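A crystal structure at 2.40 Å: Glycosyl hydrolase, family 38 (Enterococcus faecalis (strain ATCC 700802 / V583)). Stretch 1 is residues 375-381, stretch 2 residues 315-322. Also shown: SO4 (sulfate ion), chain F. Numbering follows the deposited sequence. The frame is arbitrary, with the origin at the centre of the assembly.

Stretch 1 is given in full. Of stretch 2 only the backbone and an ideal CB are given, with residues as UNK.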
ATOM      1  N   ALA A 375      -1.567  -9.820  -0.782  1.00 46.45           N
ATOM      2  CA  ALA A 375      -1.465 -11.157  -1.356  1.00 38.20           C
ATOM      3  C   ALA A 375      -1.309 -12.211  -0.268  1.00 42.23           C
ATOM      4  O   ALA A 375      -1.908 -13.290  -0.349  1.00 46.24           O
ATOM      5  CB  ALA A 375      -0.295 -11.221  -2.337  1.00 36.38           C
ATOM      6  N   ASN A 376      -0.520 -11.908   0.765  1.00 42.40           N
ATOM      7  CA  ASN A 376      -0.300 -12.871   1.841  1.00 46.30           C
ATOM      8  C   ASN A 376      -1.584 -13.138   2.617  1.00 42.48           C
ATOM      9  O   ASN A 376      -1.859 -14.279   3.003  1.00 38.93           O
ATOM     10  CB  ASN A 376       0.804 -12.370   2.774  1.00 42.52           C
ATOM     11  CG  ASN A 376       1.191 -13.394   3.825  1.00 44.87           C
ATOM     12  OD1 ASN A 376       1.616 -14.502   3.500  1.00 44.01           O
ATOM     13  ND2 ASN A 376       1.063 -13.019   5.092  1.00 41.28           N
ATOM     14  N   ASP A 377      -2.389 -12.097   2.849  1.00 40.37           N
ATOM     15  CA  ASP A 377      -3.627 -12.277   3.599  1.00 42.53           C
ATOM     16  C   ASP A 377      -4.660 -13.065   2.805  1.00 50.38           C
ATOM     17  O   ASP A 377      -5.472 -13.787   3.396  1.00 60.00           O
ATOM     18  CB  ASP A 377      -4.195 -10.921   4.012  1.00 44.91           C
ATOM     19  CG  ASP A 377      -3.308 -10.198   5.006  1.00 53.31           C
ATOM     20  OD1 ASP A 377      -2.540 -10.876   5.720  1.00 58.89           O
ATOM     21  OD2 ASP A 377      -3.379  -8.954   5.075  1.00 56.63           O
ATOM     22  N   VAL A 378      -4.653 -12.939   1.476  1.00 45.52           N
ATOM     23  CA  VAL A 378      -5.545 -13.756   0.658  1.00 45.70           C
ATOM     24  C   VAL A 378      -5.114 -15.215   0.701  1.00 44.57           C
ATOM     25  O   VAL A 378      -5.950 -16.121   0.795  1.00 43.92           O
ATOM     26  CB  VAL A 378      -5.596 -13.219  -0.784  1.00 43.88           C
ATOM     27  CG1 VAL A 378      -6.422 -14.144  -1.662  1.00 40.60           C
ATOM     28  CG2 VAL A 378      -6.176 -11.817  -0.808  1.00 44.46           C
ATOM     29  N   GLY A 379      -3.804 -15.467   0.640  1.00 39.42           N
ATOM     30  CA  GLY A 379      -3.314 -16.827   0.772  1.00 41.59           C
ATOM     31  C   GLY A 379      -3.626 -17.441   2.122  1.00 46.46           C
ATOM     32  O   GLY A 379      -3.883 -18.644   2.216  1.00 53.71           O
ATOM     33  N   HIS A 380      -3.610 -16.628   3.181  1.00 42.74           N
ATOM     34  CA  HIS A 380      -3.988 -17.127   4.499  1.00 41.27           C
ATOM     35  C   HIS A 380      -5.478 -17.438   4.568  1.00 44.82           C
ATOM     36  O   HIS A 380      -5.876 -18.474   5.114  1.00 42.14           O
ATOM     37  CB  HIS A 380      -3.602 -16.115   5.579  1.00 42.63           C
ATOM     38  CG  HIS A 380      -2.182 -16.230   6.040  1.00 52.26           C
ATOM     39  ND1 HIS A 380      -1.121 -15.714   5.327  1.00 59.08           N
ATOM     40  CD2 HIS A 380      -1.650 -16.803   7.145  1.00 58.00           C
ATOM     41  CE1 HIS A 380       0.004 -15.963   5.973  1.00 59.21           C
ATOM     42  NE2 HIS A 380      -0.289 -16.623   7.079  1.00 61.23           N
ATOM     43  N   PHE A 381      -6.315 -16.552   4.024  1.00 41.34           N
ATOM     44  CA  PHE A 381      -7.756 -16.792   4.023  1.00 41.83           C
ATOM     45  C   PHE A 381      -8.096 -18.073   3.271  1.00 50.25           C
ATOM     46  O   PHE A 381      -8.851 -18.917   3.766  1.00 57.93           O
ATOM     47  CB  PHE A 381      -8.486 -15.597   3.407  1.00 44.61           C
ATOM     48  CG  PHE A 381      -9.961 -15.820   3.203  1.00 45.33           C
ATOM     49  CD1 PHE A 381     -10.443 -16.350   2.012  1.00 45.59           C
ATOM     50  CD2 PHE A 381     -10.868 -15.495   4.197  1.00 37.00           C
ATOM     51  CE1 PHE A 381     -11.797 -16.556   1.825  1.00 44.69           C
ATOM     52  CE2 PHE A 381     -12.224 -15.697   4.014  1.00 50.66           C
ATOM     53  CZ  PHE A 381     -12.688 -16.229   2.825  1.00 38.01           C
ATOM     54  N   UNK A 315       5.557 -19.274  -0.959  1.00 51.12           N
ATOM     55  CA  UNK A 315       5.299 -20.536  -0.272  1.00 48.31           C
ATOM     56  C   UNK A 315       3.861 -20.611   0.223  1.00 35.84           C
ATOM     57  O   UNK A 315       3.249 -21.685   0.212  1.00 39.26           O
ATOM     58  CB  UNK A 315       6.267 -20.712   0.900  1.00 48.31           C
ATOM     59  N   UNK A 316       3.304 -19.476   0.653  1.00 35.59           N
ATOM     60  CA  UNK A 316       1.930 -19.454   1.143  1.00 36.24           C
ATOM     61  C   UNK A 316       0.936 -19.827   0.050  1.00 38.93           C
ATOM     62  O   UNK A 316      -0.088 -20.460   0.332  1.00 43.85           O
ATOM     63  CB  UNK A 316       1.592 -18.072   1.705  1.00 36.24           C
ATOM     64  N   UNK A 317       1.220 -19.457  -1.197  1.00 43.84           N
ATOM     65  CA  UNK A 317       0.324 -19.756  -2.307  1.00 46.32           C
ATOM     66  C   UNK A 317       0.629 -21.108  -2.947  1.00 47.34           C
ATOM     67  O   UNK A 317      -0.273 -21.935  -3.116  1.00 43.75           O
ATOM     68  CB  UNK A 317       0.414 -18.651  -3.362  1.00 46.32           C
ATOM     69  N   UNK A 318       1.893 -21.348  -3.300  1.00 46.02           N
ATOM     70  CA  UNK A 318       2.237 -22.553  -4.051  1.00 44.75           C
ATOM     71  C   UNK A 318       2.160 -23.801  -3.182  1.00 44.82           C
ATOM     72  O   UNK A 318       1.692 -24.852  -3.637  1.00 48.60           O
ATOM     73  CB  UNK A 318       3.640 -22.421  -4.647  1.00 44.75           C
ATOM     74  N   UNK A 319       2.612 -23.710  -1.932  1.00 44.08           N
ATOM     75  CA  UNK A 319       2.842 -24.885  -1.106  1.00 50.66           C
ATOM     76  C   UNK A 319       1.905 -24.986   0.091  1.00 48.20           C
ATOM     77  O   UNK A 319       2.005 -25.954   0.853  1.00 43.70           O
ATOM     78  CB  UNK A 319       4.291 -24.886  -0.615  1.00 50.66           C
ATOM     79  N   UNK A 320       1.002 -24.025   0.280  1.00 48.18           N
ATOM     80  CA  UNK A 320       0.056 -24.082   1.390  1.00 41.69           C
ATOM     81  C   UNK A 320      -1.369 -23.983   0.859  1.00 47.03           C
ATOM     82  O   UNK A 320      -2.130 -24.957   0.905  1.00 46.77           O
ATOM     83  CB  UNK A 320       0.333 -22.965   2.399  1.00 41.69           C
ATOM     84  N   UNK A 321      -1.732 -22.805   0.345  1.00 43.26           N
ATOM     85  CA  UNK A 321      -3.122 -22.534  -0.012  1.00 39.78           C
ATOM     86  C   UNK A 321      -3.600 -23.437  -1.143  1.00 38.42           C
ATOM     87  O   UNK A 321      -4.650 -24.081  -1.037  1.00 49.04           O
ATOM     88  CB  UNK A 321      -3.288 -21.067  -0.413  1.00 39.78           C
ATOM     89  N   UNK A 322      -2.844 -23.492  -2.240  1.00 38.21           N
ATOM     90  CA  UNK A 322      -3.272 -24.290  -3.388  1.00 40.98           C
ATOM     91  C   UNK A 322      -3.351 -25.782  -3.085  1.00 41.08           C
ATOM     92  O   UNK A 322      -4.364 -26.405  -3.451  1.00 46.38           O
ATOM     93  CB  UNK A 322      -2.316 -24.061  -4.560  1.00 40.98           C
TER
HETATM   94  S   SO4 F 904       2.626 -14.151   8.405  0.78 89.73           S
HETATM   95  O1  SO4 F 904       1.334 -13.494   8.239  0.78 88.27           O
HETATM   96  O2  SO4 F 904       2.589 -15.008   9.586  0.78 88.88           O
HETATM   97  O3  SO4 F 904       2.912 -14.965   7.228  0.78 95.75           O
HETATM   98  O4  SO4 F 904       3.671 -13.144   8.566  0.78 84.30           O

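Two helices run nearly parallel, their axes 7° apart and 9.0 Å at closest approach. They meet at Gly 379, whose CA lies 5.6 Å from the CA of position 317. Lacking a side chain, Gly 379 offers a shallow notch with a backbone carbonyl beside it.

Position 315 has nothing of stretch 1 within 5.5 Å of its ideal CB, so many side chains would do. It is Arg 315, which turns to position 318 of its own helix.

At position 316 the CA-to-CB bond points toward stretch 1, and the ideal CB lies 4.0 Å from Asn 376 OD1. The surroundings are mostly polar, with the Gly 379 carbonyl and the His 380 ring within reach of a medium-length chain. A flexible residue ending in a donor would suit: glutamine, lysine, perhaps arginine. The deposited residue is Gln 316 (chi1 t, chi2 p). Its NE2 donates a weak hydrogen bond to Gly 379 O at 3.0 Å, while its OE1 sits over one face of the His 380 ring, 3.4 Å from His 380 CE1. The chain needs the glycine: an ideal CB on Gly 379 would lie 2.8 Å from Gln 316 CG, a clash.

At position 317 CA-to-CB points sideways, with no atom of stretch 1 within 5.5 Å of the ideal CB. A branched or long apolar chain, such as leucine or methionine, could still reach back to the bare Gly 379 CA. Leu 317, in the m, t rotamer, brings CD2 to 3.8 Å from Gly 379 CA.

Positions 318 and 319 are out of reach, leaving the choice open. Glu 318 OE1 forms a salt bridge with Arg 315 NH2 at 2.7 Å, and Asn 319 OD1 accepts a weak hydrogen bond from Arg 315 NH2 at 3.2 Å.

Position 320 points toward stretch 1 yet has nothing within 5.5 Å of its ideal CB, so stretch 1 would accept small or bulky residues alike. Its phi/psi of -125/-69 belongs to the wider pi-type turn at 317-321. The residue is Ile 320, whose end leads away.

Position 321 points toward stretch 1, its ideal CB already 3.6 Å from Gly 379 O. A small residue, alanine or serine, makes the contact without reaching further; it is Ala 321.

Position 322 is out of reach of stretch 1, which leaves the choice open; it is Glu 322, its carboxylate hydrogen-bonded elsewhere in the structure.

Stretch 2, residues 315-322: RQLENIAE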
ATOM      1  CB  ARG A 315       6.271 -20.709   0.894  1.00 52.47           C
ATOM      2  CG  ARG A 315       7.733 -20.729   0.483  1.00 74.02           C
ATOM      3  CD  ARG A 315       8.052 -21.943  -0.366  1.00 82.53           C
ATOM      4  NE  ARG A 315       9.076 -21.655  -1.365  1.00 89.55           N
ATOM      5  CZ  ARG A 315       8.816 -21.252  -2.605  1.00 85.81           C
ATOM      6  NH1 ARG A 315       9.811 -21.010  -3.449  1.00 88.42           N
ATOM      7  NH2 ARG A 315       7.561 -21.090  -3.002  1.00 81.13           N
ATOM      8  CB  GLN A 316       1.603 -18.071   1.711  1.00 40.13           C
ATOM      9  CG  GLN A 316       0.184 -17.918   2.228  1.00 44.75           C
ATOM     10  CD  GLN A 316      -0.074 -18.751   3.465  1.00 46.10           C
ATOM     11  OE1 GLN A 316       0.781 -18.858   4.343  1.00 47.26           O
ATOM     12  NE2 GLN A 316      -1.255 -19.353   3.538  1.00 47.10           N
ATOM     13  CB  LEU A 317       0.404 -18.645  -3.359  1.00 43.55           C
ATOM     14  CG  LEU A 317      -0.134 -17.268  -2.963  1.00 36.82           C
ATOM     15  CD1 LEU A 317       0.104 -16.251  -4.072  1.00 45.07           C
ATOM     16  CD2 LEU A 317      -1.613 -17.356  -2.624  1.00 34.36           C
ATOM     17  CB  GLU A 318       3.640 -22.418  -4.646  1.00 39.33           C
ATOM     18  CG  GLU A 318       3.869 -21.151  -5.446  1.00 48.62           C
ATOM     19  CD  GLU A 318       5.343 -20.849  -5.637  1.00 50.52           C
ATOM     20  OE1 GLU A 318       6.176 -21.696  -5.250  1.00 50.79           O
ATOM     21  OE2 GLU A 318       5.668 -19.766  -6.165  1.00 51.30           O
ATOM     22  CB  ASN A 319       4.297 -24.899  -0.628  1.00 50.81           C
ATOM     23  CG  ASN A 319       5.282 -24.700  -1.766  1.00 54.89           C
ATOM     24  OD1 ASN A 319       5.926 -23.658  -1.870  1.00 59.98           O
ATOM     25  ND2 ASN A 319       5.397 -25.702  -2.629  1.00 52.13           N
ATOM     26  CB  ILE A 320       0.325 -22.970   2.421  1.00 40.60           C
ATOM     27  CG1 ILE A 320       1.791 -22.974   2.860  1.00 44.68           C
ATOM     28  CG2 ILE A 320      -0.584 -23.142   3.626  1.00 40.27           C
ATOM     29  CD1 ILE A 320       2.206 -24.224   3.593  1.00 51.08           C
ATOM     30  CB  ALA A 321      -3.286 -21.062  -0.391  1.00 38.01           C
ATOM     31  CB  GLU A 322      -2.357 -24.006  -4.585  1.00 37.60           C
ATOM     32  CG  GLU A 322      -2.582 -22.649  -5.231  1.00 41.91           C
ATOM     33  CD  GLU A 322      -1.755 -22.454  -6.485  1.00 56.64           C
ATOM     34  OE1 GLU A 322      -0.879 -23.301  -6.758  1.00 60.62           O
ATOM     35  OE2 GLU A 322      -1.985 -21.457  -7.202  1.00 54.67           O
TER
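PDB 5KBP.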